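Local coordinates for endonuclease 8-like L720 (Acanthamoeba polyphaga mimivirus, PDB 4MB7), which is an endonuclease VIII-like viral protein that combines an H2TH (helix-two-turn-helix) domain with a zinc finger holding one zinc ion, at residues 186-191 against 213-218; 34-39 against 53-58; 112-117 against 125-130; 171-176 against 259-264. All coordinates share one frame; numbering follows the deposited sequence.

Interaction 1: residues 186-191 against 213-218; sequences QEALYD and NSLKKI
The side chains of Asp191 and Lys217 meet end to end between two helices. Lys217 NZ makes a salt bridge to Asp191 OD2 at 2.9 Å. The ammonium meets the oxygen from above the carboxylate plane, about 50° out of it. The lysine chain gets there by bending at chi2 and chi3. Ser214 OG donates to the same Asp191 OD2, also at 2.9 Å, but on the anti lone pair, on the side away from OD1. Asp191 OD1 has its own partner, a salt bridge to Arg240. With two cationic groups at its ends, the carboxylate is probably kept ionised. The two helices, 182-191 and 205-230, are parts of the H2TH domain. Their local axes come within 8.8 Å and cross at 125°. Small residues meet where the backbones are nearest, with the CA atoms of Ala188 and Ser214 5.4 Å apart. Ala188 CB touches Ser214 OG and also packs on Leu215 CD2 at 3.6 Å. Ile218 sets CG1 anti to its carbonyl carbon, which brings CD1 within 3.7 Å of Glu187 CB and against the backbone N of Ala188. The Glu187 carboxylate binds backbone N-H groups of Arg240, Ile241 and Tyr242.

Interaction 2: residues 34-39 against 53-58; sequences VDLIDY and LMLISS
Tyr39 has a chi1 of -96°, well off the staggered position, and this sets its ring beside the end of strand 50-56. Ser57 turns OG anti to its backbone N (chi1 -169°), which carries the hydroxyl to a bridging water. Its CB lies over the ring. Leu36 places CG anti to its carbonyl carbon, so its branches reach back under the same ring. The tyrosine is therefore sandwiched. On one face Ser57 CB makes a CH-pi contact, 3.6 Å from the Tyr39 ring centroid and only 5° off the normal. On the opposite face Leu36 CD2 lies 4.0 Å above the plane of the Tyr39 ring, over its centre. The backbone carbon of Leu55 stands at the ring edge. Leu55 CB also packs on Tyr39 CD2 at 3.8 Å. The Leu36 and Leu55 side chains stand roughly perpendicular and touch through their CD1 atoms.

Residues 36-39 form a type II beta turn, closed by Tyr39 N bonding to Leu36 O at 3.2 Å. Asp38 takes the positive phi of this turn. The water bridges the turn to the strand end. It donates to Ile37 O at 2.8 Å and is hydrogen-bonded to Ser57 OG at 2.9 Å. Tyr39 OH is bonded to Pro61 O, and Asp38 is salt-bridged to Arg20. The loop holding the turn links helix 27-32 to strand 40-47, an edge strand of an antiparallel sheet within this chain. Leu36, Tyr39 and Leu55 all also pack on side chains of strand 63-70, the next neighbour of strand 50-56.

Interaction 3: residues 112-117 against 125-130; sequences NCLAEI and TTRQAI
Ala115 O is approached by three groups at the start of helix 126-136. Thr126 N gives Ala115 O a weak hydrogen bond at 3.0 Å. Thr125 CA adds a CA-H...O contact to Ala115 O at 3.3 Å. Thr126 OG1 lies 3.2 Å from Ala115 O and may give its proton there, though another acceptor is within reach. The site is a small antiparallel beta hairpin, strands 116-118 and 123-125, that runs straight into an N-capped helix. Glu116 and Thr125 form a non-hydrogen-bonded pair in it.

Thr125 is the N-cap. Its OG1 sits between the backbone N and the carbonyl carbon, and accepts from Gln128 N at 3.0 Å. Arg127 N donates to Cys113 O at 3.1 Å, and the donor lies nearly along the C=O axis. The N-H groups of residues 126 to 128, in the first turn of the helix, thus each have an acceptor. The loop before the hairpin supplies two of them. That loop is itself held by Ala115 N bonding to Cys113 SG. The extended Arg127 chain lies alongside Asn112, pointing the same way, with NH1 bonded to Pro111 O.

Strand and helix also share an apolar side. Ile117, Thr126 and Ile130 pack on Leu109 of strand 104-109. Ile117 CD1 reaches Ala129 CB at 4.1 Å.

Interaction 4: residues 171-176 against 259-264; sequences LLDQEY and GLRNRM. With SO4 (sulfate ion), chain D.
The loop between helices 167-171 and 182-191 of the H2TH domain meets the zinc-finger hairpin here, beside a bound sulfate ion. The hairpin strands 254-258 and 263-267 lie between the zinc ligands His251 and Cys268. Leu172 and Arg261 run alongside each other, pointing opposite ways. The extended arginine chain lies along the leucine, with Leu172 CB 3.4 Å from Arg261 CD. Further out, Leu172 O sits over the centre of one face of the guanidinium. The angle is too poor for a hydrogen bond. That carbonyl accepts from Gln174 NE2, which comes from above the carbonyl plane. Gln174 OE1 accepts from Gly179 N. Arg261 is oriented by two bonds. Its NE donates to Asp169 O, and its NH2 donates to a water at 3.0 Å. The same water accepts from Gln174 N at 2.9 Å.

Asp173 forms an Asx turn, its OD2 accepting from Glu175 N at 2.9 Å through the anti lone pair. Asp173 OD1 lies 4.4 Å from Arg261 NH2, too far for a salt bridge.

Arg263 passes Leu172 at a slant, with its CG 3.8 Å from Leu172 CD1. Bends at chi2 and chi3 turn its guanidinium edge-on to the sulfate. Arg263 NH1 bonds sulfate O4 at 2.6 Å, and NH2 makes a weak bond to O2. Lys49 NZ and Asn182 N bind the same ion. The sulfate probably comes from the crystallisation liquor. Two basic side chains and a backbone N-H converging on it make this a spot suited to an anion.

How the interactions relate
Along the chain, interaction 2 closes first, interaction 3 follows, and interaction 1 is nested inside the loop closed by interaction 4. Interactions 2 and 3 lie on one side of the chain's centre, 19 Å apart between centres. Both belong with the sheet of strands 40-47, 50-56, 63-70 and 104-109. Interaction 2 includes strand 50-56 and packs on strand 63-70; interaction 3 packs on Leu109 of strand 104-109. Interaction 1 is on the opposite side, its centre 40 Å from that of interaction 2. Interactions 1 and 4 touch, with centres 15 Å apart. Helix 182-191 connects them: Leu189 packs on Leu171, and Gln186 lies against Met264. Interaction 1 lies within the H2TH helices, and interaction 4 brings the zinc-finger hairpin against them.

Interaction 1: residues 186-191 against 213-218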
# COMPACT_ATOMS: atom_id res chain seq x y z
N GLN A 186 -2.61 8.98 -11.41
CA GLN A 186 -2.58 9.60 -12.73
C GLN A 186 -3.48 8.88 -13.74
O GLN A 186 -4.02 9.52 -14.65
CB GLN A 186 -1.15 9.73 -13.25
CG GLN A 186 -0.40 8.43 -13.44
CD GLN A 186 1.09 8.65 -13.64
OE1 GLN A 186 1.58 8.69 -14.77
NE2 GLN A 186 1.82 8.81 -12.54
N GLU A 187 -3.64 7.57 -13.58
CA GLU A 187 -4.57 6.82 -14.41
C GLU A 187 -6.01 7.25 -14.13
O GLU A 187 -6.82 7.38 -15.05
CB GLU A 187 -4.42 5.32 -14.18
CG GLU A 187 -3.19 4.70 -14.83
CD GLU A 187 -3.28 4.66 -16.34
OE1 GLU A 187 -4.41 4.50 -16.87
OE2 GLU A 187 -2.23 4.79 -17.00
N ALA A 188 -6.31 7.48 -12.86
CA ALA A 188 -7.65 7.91 -12.46
C ALA A 188 -7.93 9.33 -12.95
O ALA A 188 -9.03 9.63 -13.41
CB ALA A 188 -7.81 7.83 -10.96
N LEU A 189 -6.93 10.19 -12.84
CA LEU A 189 -7.07 11.58 -13.26
C LEU A 189 -7.33 11.70 -14.76
O LEU A 189 -8.10 12.55 -15.19
CB LEU A 189 -5.85 12.41 -12.84
CG LEU A 189 -5.82 12.81 -11.37
CD1 LEU A 189 -4.50 13.48 -11.01
CD2 LEU A 189 -6.99 13.73 -11.04
N TYR A 190 -6.68 10.85 -15.55
CA TYR A 190 -6.93 10.83 -16.98
C TYR A 190 -8.32 10.29 -17.29
O TYR A 190 -9.02 10.79 -18.17
CB TYR A 190 -5.89 10.02 -17.74
CG TYR A 190 -6.24 9.89 -19.20
CD1 TYR A 190 -6.06 10.96 -20.07
CD2 TYR A 190 -6.78 8.71 -19.71
CE1 TYR A 190 -6.40 10.86 -21.40
CE2 TYR A 190 -7.12 8.60 -21.05
CZ TYR A 190 -6.93 9.68 -21.89
OH TYR A 190 -7.26 9.59 -23.22
N ASP A 191 -8.71 9.25 -16.56
CA ASP A 191 -10.01 8.61 -16.74
C ASP A 191 -11.15 9.59 -16.48
O ASP A 191 -12.23 9.48 -17.07
CB ASP A 191 -10.13 7.40 -15.80
CG ASP A 191 -11.26 6.47 -16.18
OD1 ASP A 191 -11.64 6.44 -17.37
OD2 ASP A 191 -11.76 5.75 -15.28
N ASN A 213 -14.74 6.46 -7.92
CA ASN A 213 -15.22 5.35 -8.73
C ASN A 213 -14.14 4.86 -9.69
O ASN A 213 -13.97 3.66 -9.90
CB ASN A 213 -16.48 5.73 -9.50
CG ASN A 213 -17.69 5.89 -8.60
OD1 ASN A 213 -18.29 6.96 -8.53
ND2 ASN A 213 -18.06 4.82 -7.91
N SER A 214 -13.41 5.81 -10.27
CA SER A 214 -12.32 5.50 -11.19
C SER A 214 -11.20 4.75 -10.49
O SER A 214 -10.69 3.76 -11.00
CB SER A 214 -11.78 6.77 -11.83
OG SER A 214 -10.68 6.49 -12.68
N LEU A 215 -10.81 5.24 -9.31
CA LEU A 215 -9.76 4.61 -8.52
C LEU A 215 -10.10 3.16 -8.21
O LEU A 215 -9.29 2.26 -8.42
CB LEU A 215 -9.52 5.38 -7.22
CG LEU A 215 -8.73 6.69 -7.34
CD1 LEU A 215 -8.81 7.47 -6.04
CD2 LEU A 215 -7.27 6.39 -7.69
N LYS A 216 -11.32 2.93 -7.73
CA LYS A 216 -11.73 1.58 -7.37
C LYS A 216 -11.85 0.67 -8.59
O LYS A 216 -11.55 -0.52 -8.52
CB LYS A 216 -13.04 1.58 -6.57
CG LYS A 216 -13.33 0.26 -5.88
CD LYS A 216 -14.44 0.39 -4.85
CE LYS A 216 -14.59 -0.90 -4.05
NZ LYS A 216 -15.70 -0.82 -3.06
N LYS A 217 -12.26 1.25 -9.72
CA LYS A 217 -12.38 0.49 -10.96
C LYS A 217 -11.03 -0.03 -11.45
O LYS A 217 -10.90 -1.20 -11.81
CB LYS A 217 -13.04 1.34 -12.05
CG LYS A 217 -13.34 0.59 -13.34
CD LYS A 217 -12.40 1.01 -14.46
CE LYS A 217 -12.50 2.50 -14.73
NZ LYS A 217 -11.64 2.91 -15.87
N ILE A 218 -10.03 0.85 -11.45
CA ILE A 218 -8.68 0.50 -11.87
C ILE A 218 -8.05 -0.53 -10.92
O ILE A 218 -7.36 -1.45 -11.36
CB ILE A 218 -7.79 1.76 -11.97
CG1 ILE A 218 -8.40 2.74 -12.97
CG2 ILE A 218 -6.38 1.39 -12.39
CD1 ILE A 218 -7.72 4.09 -13.00

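Interaction 2: residues 34-39 against 53-58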
# COMPACT_ATOMS: atom_id res chain seq x y z
N VAL A 34 15.73 -7.61 18.79
CA VAL A 34 14.90 -8.44 19.67
C VAL A 34 14.91 -9.90 19.19
O VAL A 34 14.81 -10.16 18.00
CB VAL A 34 13.44 -7.92 19.72
CG1 VAL A 34 12.53 -8.93 20.40
CG2 VAL A 34 13.37 -6.58 20.43
N ASP A 35 15.05 -10.83 20.13
CA ASP A 35 15.04 -12.25 19.80
C ASP A 35 13.62 -12.76 19.59
O ASP A 35 12.80 -12.77 20.51
CB ASP A 35 15.74 -13.06 20.90
CG ASP A 35 15.83 -14.54 20.57
OD1 ASP A 35 15.81 -14.89 19.37
OD2 ASP A 35 15.93 -15.36 21.51
N LEU A 36 13.32 -13.20 18.36
CA LEU A 36 11.97 -13.63 18.01
C LEU A 36 11.85 -15.13 17.78
O LEU A 36 10.82 -15.61 17.30
CB LEU A 36 11.48 -12.87 16.77
CG LEU A 36 11.26 -11.37 16.93
CD1 LEU A 36 10.81 -10.75 15.62
CD2 LEU A 36 10.24 -11.09 18.03
N ILE A 37 12.90 -15.88 18.12
CA ILE A 37 12.88 -17.33 17.99
C ILE A 37 11.71 -17.93 18.78
O ILE A 37 11.45 -17.51 19.90
CB ILE A 37 14.21 -17.96 18.45
CG1 ILE A 37 15.37 -17.48 17.58
CG2 ILE A 37 14.14 -19.48 18.41
CD1 ILE A 37 15.25 -17.89 16.13
N ASP A 38 11.01 -18.88 18.16
CA ASP A 38 9.90 -19.60 18.78
C ASP A 38 8.65 -18.77 19.03
O ASP A 38 7.71 -19.22 19.69
CB ASP A 38 10.35 -20.32 20.06
CG ASP A 38 11.36 -21.41 19.80
OD1 ASP A 38 11.27 -22.06 18.73
OD2 ASP A 38 12.25 -21.61 20.65
N TYR A 39 8.62 -17.55 18.50
CA TYR A 39 7.40 -16.76 18.51
C TYR A 39 6.39 -17.38 17.53
O TYR A 39 6.78 -18.08 16.60
CB TYR A 39 7.68 -15.31 18.13
CG TYR A 39 7.86 -14.39 19.31
CD1 TYR A 39 9.04 -14.39 20.05
CD2 TYR A 39 6.85 -13.51 19.70
CE1 TYR A 39 9.21 -13.55 21.13
CE2 TYR A 39 7.01 -12.67 20.78
CZ TYR A 39 8.19 -12.69 21.49
OH TYR A 39 8.36 -11.85 22.57
N LEU A 53 2.34 -7.81 10.87
CA LEU A 53 2.53 -9.18 11.34
C LEU A 53 2.58 -9.22 12.86
O LEU A 53 3.52 -8.71 13.47
CB LEU A 53 3.83 -9.75 10.75
CG LEU A 53 4.34 -11.08 11.30
CD1 LEU A 53 3.29 -12.17 11.13
CD2 LEU A 53 5.64 -11.48 10.62
N MET A 54 1.57 -9.83 13.47
CA MET A 54 1.51 -9.93 14.93
C MET A 54 2.15 -11.22 15.42
O MET A 54 1.80 -12.31 14.98
CB MET A 54 0.07 -9.83 15.42
CG MET A 54 -0.08 -9.94 16.94
SD MET A 54 -1.80 -9.86 17.47
CE MET A 54 -1.63 -10.12 19.23
N LEU A 55 3.10 -11.09 16.35
CA LEU A 55 3.83 -12.23 16.88
C LEU A 55 3.62 -12.35 18.38
O LEU A 55 3.79 -11.37 19.12
CB LEU A 55 5.32 -12.11 16.57
CG LEU A 55 5.72 -11.97 15.09
CD1 LEU A 55 7.21 -11.74 14.97
CD2 LEU A 55 5.30 -13.20 14.30
N ILE A 56 3.26 -13.54 18.84
CA ILE A 56 3.05 -13.78 20.26
C ILE A 56 3.90 -14.95 20.77
O ILE A 56 4.32 -15.81 19.99
CB ILE A 56 1.57 -14.07 20.59
CG1 ILE A 56 1.13 -15.39 19.94
CG2 ILE A 56 0.68 -12.92 20.13
CD1 ILE A 56 -0.30 -15.78 20.27
N SER A 57 4.15 -14.97 22.07
CA SER A 57 4.86 -16.06 22.72
C SER A 57 4.50 -16.07 24.20
O SER A 57 4.38 -15.01 24.82
CB SER A 57 6.37 -15.90 22.53
OG SER A 57 7.06 -17.07 22.94
N SER A 58 4.32 -17.25 24.78
CA SER A 58 3.82 -17.34 26.14
C SER A 58 4.74 -16.65 27.14
O SER A 58 5.93 -16.88 27.16
CB SER A 58 3.62 -18.80 26.53
OG SER A 58 2.87 -18.92 27.72
O HOH W 1 9.81 -17.43 22.19

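Interaction 3: residues 112-117 against 125-130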
# COMPACT_ATOMS: atom_id res chain seq x y z
N ASN A 112 2.89 -1.64 23.33
CA ASN A 112 2.90 -0.96 24.63
C ASN A 112 3.83 0.24 24.66
O ASN A 112 4.04 0.84 25.71
CB ASN A 112 3.30 -1.94 25.73
CG ASN A 112 2.20 -2.92 26.07
OD1 ASN A 112 1.15 -2.94 25.43
ND2 ASN A 112 2.43 -3.75 27.09
N CYS A 113 4.40 0.58 23.51
CA CYS A 113 5.39 1.65 23.44
C CYS A 113 4.74 3.02 23.23
O CYS A 113 3.87 3.18 22.38
CB CYS A 113 6.40 1.37 22.32
SG CYS A 113 7.72 2.57 22.21
N LEU A 114 5.18 3.99 24.02
CA LEU A 114 4.63 5.34 23.95
C LEU A 114 5.59 6.33 23.30
O LEU A 114 5.40 7.54 23.39
CB LEU A 114 4.23 5.83 25.35
CG LEU A 114 3.15 5.01 26.04
CD1 LEU A 114 2.86 5.55 27.43
CD2 LEU A 114 1.88 4.98 25.20
N ALA A 115 6.62 5.81 22.63
CA ALA A 115 7.55 6.66 21.89
C ALA A 115 6.89 7.19 20.62
O ALA A 115 6.16 6.47 19.95
CB ALA A 115 8.82 5.90 21.56
N GLU A 116 7.17 8.45 20.31
CA GLU A 116 6.61 9.09 19.12
C GLU A 116 7.36 8.66 17.86
O GLU A 116 8.59 8.69 17.81
CB GLU A 116 6.66 10.61 19.25
CG GLU A 116 5.89 11.16 20.44
CD GLU A 116 4.40 11.25 20.17
OE1 GLU A 116 4.01 11.45 19.00
OE2 GLU A 116 3.61 11.12 21.13
N ILE A 117 6.61 8.24 16.84
CA ILE A 117 7.21 7.85 15.57
C ILE A 117 6.51 8.52 14.39
O ILE A 117 5.36 8.94 14.50
CB ILE A 117 7.18 6.31 15.36
CG1 ILE A 117 5.73 5.81 15.31
CG2 ILE A 117 7.96 5.60 16.45
CD1 ILE A 117 5.61 4.32 15.06
N THR A 125 2.27 8.00 18.75
CA THR A 125 2.94 6.96 19.52
C THR A 125 2.92 5.64 18.75
O THR A 125 2.08 5.44 17.87
CB THR A 125 2.29 6.73 20.90
OG1 THR A 125 0.95 6.24 20.73
CG2 THR A 125 2.26 8.03 21.70
N THR A 126 3.84 4.75 19.10
CA THR A 126 3.90 3.43 18.49
C THR A 126 2.60 2.68 18.71
O THR A 126 2.10 2.01 17.81
CB THR A 126 5.07 2.62 19.08
OG1 THR A 126 6.28 3.39 18.99
CG2 THR A 126 5.25 1.31 18.31
N ARG A 127 2.05 2.81 19.91
CA ARG A 127 0.77 2.19 20.26
C ARG A 127 -0.36 2.70 19.38
O ARG A 127 -1.17 1.92 18.87
CB ARG A 127 0.44 2.42 21.73
CG ARG A 127 -0.90 1.86 22.17
CD ARG A 127 -1.10 1.99 23.67
NE ARG A 127 -2.28 1.27 24.13
CZ ARG A 127 -2.29 -0.01 24.49
NH1 ARG A 127 -1.17 -0.72 24.45
NH2 ARG A 127 -3.42 -0.57 24.90
N GLN A 128 -0.42 4.01 19.20
CA GLN A 128 -1.46 4.64 18.39
C GLN A 128 -1.36 4.24 16.91
O GLN A 128 -2.37 4.10 16.22
CB GLN A 128 -1.41 6.16 18.52
CG GLN A 128 -2.56 6.88 17.83
CD GLN A 128 -3.90 6.59 18.48
OE1 GLN A 128 -4.01 6.53 19.70
NE2 GLN A 128 -4.92 6.38 17.66
N ALA A 129 -0.13 4.05 16.44
CA ALA A 129 0.11 3.63 15.06
C ALA A 129 -0.56 2.29 14.75
O ALA A 129 -1.15 2.11 13.68
CB ALA A 129 1.60 3.56 14.78
N ILE A 130 -0.47 1.36 15.70
CA ILE A 130 -1.11 0.05 15.54
C ILE A 130 -2.63 0.16 15.59
O ILE A 130 -3.33 -0.48 14.81
CB ILE A 130 -0.61 -0.94 16.61
CG1 ILE A 130 0.90 -1.18 16.45
CG2 ILE A 130 -1.36 -2.27 16.52
CD1 ILE A 130 1.50 -2.11 17.47

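Interaction 4: residues 171-176 against 259-264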
# COMPACT_ATOMS: atom_id res chain seq x y z
N LEU A 171 -4.49 12.95 -3.72
CA LEU A 171 -4.75 11.55 -4.06
C LEU A 171 -3.66 10.63 -3.51
O LEU A 171 -3.86 9.42 -3.39
CB LEU A 171 -4.86 11.37 -5.57
CG LEU A 171 -6.10 11.95 -6.25
CD1 LEU A 171 -6.09 11.62 -7.73
CD2 LEU A 171 -7.37 11.45 -5.59
N LEU A 172 -2.51 11.21 -3.18
CA LEU A 172 -1.39 10.45 -2.65
C LEU A 172 -1.32 10.54 -1.12
O LEU A 172 -0.42 9.96 -0.50
CB LEU A 172 -0.08 10.93 -3.27
CG LEU A 172 0.11 10.60 -4.75
CD1 LEU A 172 1.28 11.38 -5.33
CD2 LEU A 172 0.33 9.10 -4.93
N ASP A 173 -2.26 11.26 -0.53
CA ASP A 173 -2.34 11.38 0.92
C ASP A 173 -2.77 10.04 1.51
O ASP A 173 -3.88 9.57 1.25
CB ASP A 173 -3.32 12.48 1.32
CG ASP A 173 -3.21 12.88 2.78
OD1 ASP A 173 -3.12 14.09 3.06
OD2 ASP A 173 -3.22 11.99 3.65
N GLN A 174 -1.90 9.43 2.31
CA GLN A 174 -2.13 8.08 2.82
C GLN A 174 -3.09 8.03 4.00
O GLN A 174 -3.44 6.95 4.48
CB GLN A 174 -0.81 7.40 3.16
CG GLN A 174 0.06 7.14 1.95
CD GLN A 174 -0.66 6.33 0.89
OE1 GLN A 174 -1.09 5.20 1.14
NE2 GLN A 174 -0.82 6.91 -0.30
N GLU A 175 -3.51 9.19 4.47
CA GLU A 175 -4.53 9.25 5.51
C GLU A 175 -5.91 9.09 4.89
O GLU A 175 -6.81 8.50 5.49
CB GLU A 175 -4.44 10.56 6.29
CG GLU A 175 -5.51 10.72 7.36
CD GLU A 175 -5.32 11.96 8.20
OE1 GLU A 175 -4.26 12.61 8.07
OE2 GLU A 175 -6.22 12.29 9.00
N TYR A 176 -6.07 9.61 3.68
CA TYR A 176 -7.38 9.63 3.02
C TYR A 176 -7.51 8.63 1.88
O TYR A 176 -8.60 8.13 1.60
CB TYR A 176 -7.71 11.05 2.55
CG TYR A 176 -7.85 12.02 3.69
CD1 TYR A 176 -9.03 12.09 4.43
CD2 TYR A 176 -6.80 12.86 4.06
CE1 TYR A 176 -9.16 12.96 5.48
CE2 TYR A 176 -6.93 13.74 5.12
CZ TYR A 176 -8.11 13.78 5.83
OH TYR A 176 -8.25 14.66 6.88
N GLY A 259 3.78 18.98 -7.60
CA GLY A 259 3.35 18.98 -6.21
C GLY A 259 4.50 18.94 -5.22
O GLY A 259 5.67 18.85 -5.60
N LEU A 260 4.16 19.03 -3.94
CA LEU A 260 5.15 18.96 -2.88
C LEU A 260 5.77 17.57 -2.81
O LEU A 260 6.90 17.41 -2.35
CB LEU A 260 4.51 19.32 -1.53
CG LEU A 260 3.80 20.68 -1.47
N ARG A 261 5.02 16.57 -3.27
CA ARG A 261 5.40 15.14 -3.25
C ARG A 261 6.48 14.91 -4.38
O ARG A 261 7.20 13.91 -4.35
CB ARG A 261 4.20 14.19 -3.33
CG ARG A 261 3.29 14.24 -2.12
CD ARG A 261 2.16 13.23 -2.22
NE ARG A 261 1.26 13.29 -1.07
CZ ARG A 261 1.49 12.68 0.09
NH1 ARG A 261 2.59 11.96 0.27
NH2 ARG A 261 0.61 12.80 1.08
N ASN A 262 6.48 15.79 -5.37
CA ASN A 262 7.42 15.73 -6.48
C ASN A 262 7.41 14.41 -7.23
O ASN A 262 8.46 13.88 -7.56
CB ASN A 262 8.83 16.07 -6.01
CG ASN A 262 9.73 16.51 -7.15
OD1 ASN A 262 9.66 17.64 -7.61
ND2 ASN A 262 10.58 15.61 -7.60
N ARG A 263 6.24 13.81 -7.33
CA ARG A 263 6.06 12.67 -8.23
C ARG A 263 5.67 12.76 -9.76
O ARG A 263 4.90 13.59 -10.36
CB ARG A 263 4.95 11.76 -7.71
CG ARG A 263 5.00 11.50 -6.22
CD ARG A 263 6.29 10.81 -5.84
NE ARG A 263 6.45 9.52 -6.49
CZ ARG A 263 5.89 8.39 -6.07
NH1 ARG A 263 5.11 8.40 -5.00
NH2 ARG A 263 6.10 7.27 -6.73
N MET A 264 6.38 11.93 -10.49
CA MET A 264 6.42 12.13 -11.92
C MET A 264 5.07 11.73 -12.48
O MET A 264 4.68 10.57 -12.37
CB MET A 264 7.52 11.25 -12.51
CG MET A 264 7.66 11.31 -14.02
SD MET A 264 8.49 12.80 -14.60
CE MET A 264 9.81 13.00 -13.41
S SO4 D . 4.17 4.98 -5.17
O1 SO4 D . 3.54 3.99 -4.29
O2 SO4 D . 5.60 5.04 -4.88
O3 SO4 D . 3.96 4.59 -6.56
O4 SO4 D . 3.57 6.29 -4.92
O HOH W 2 0.67 10.56 3.10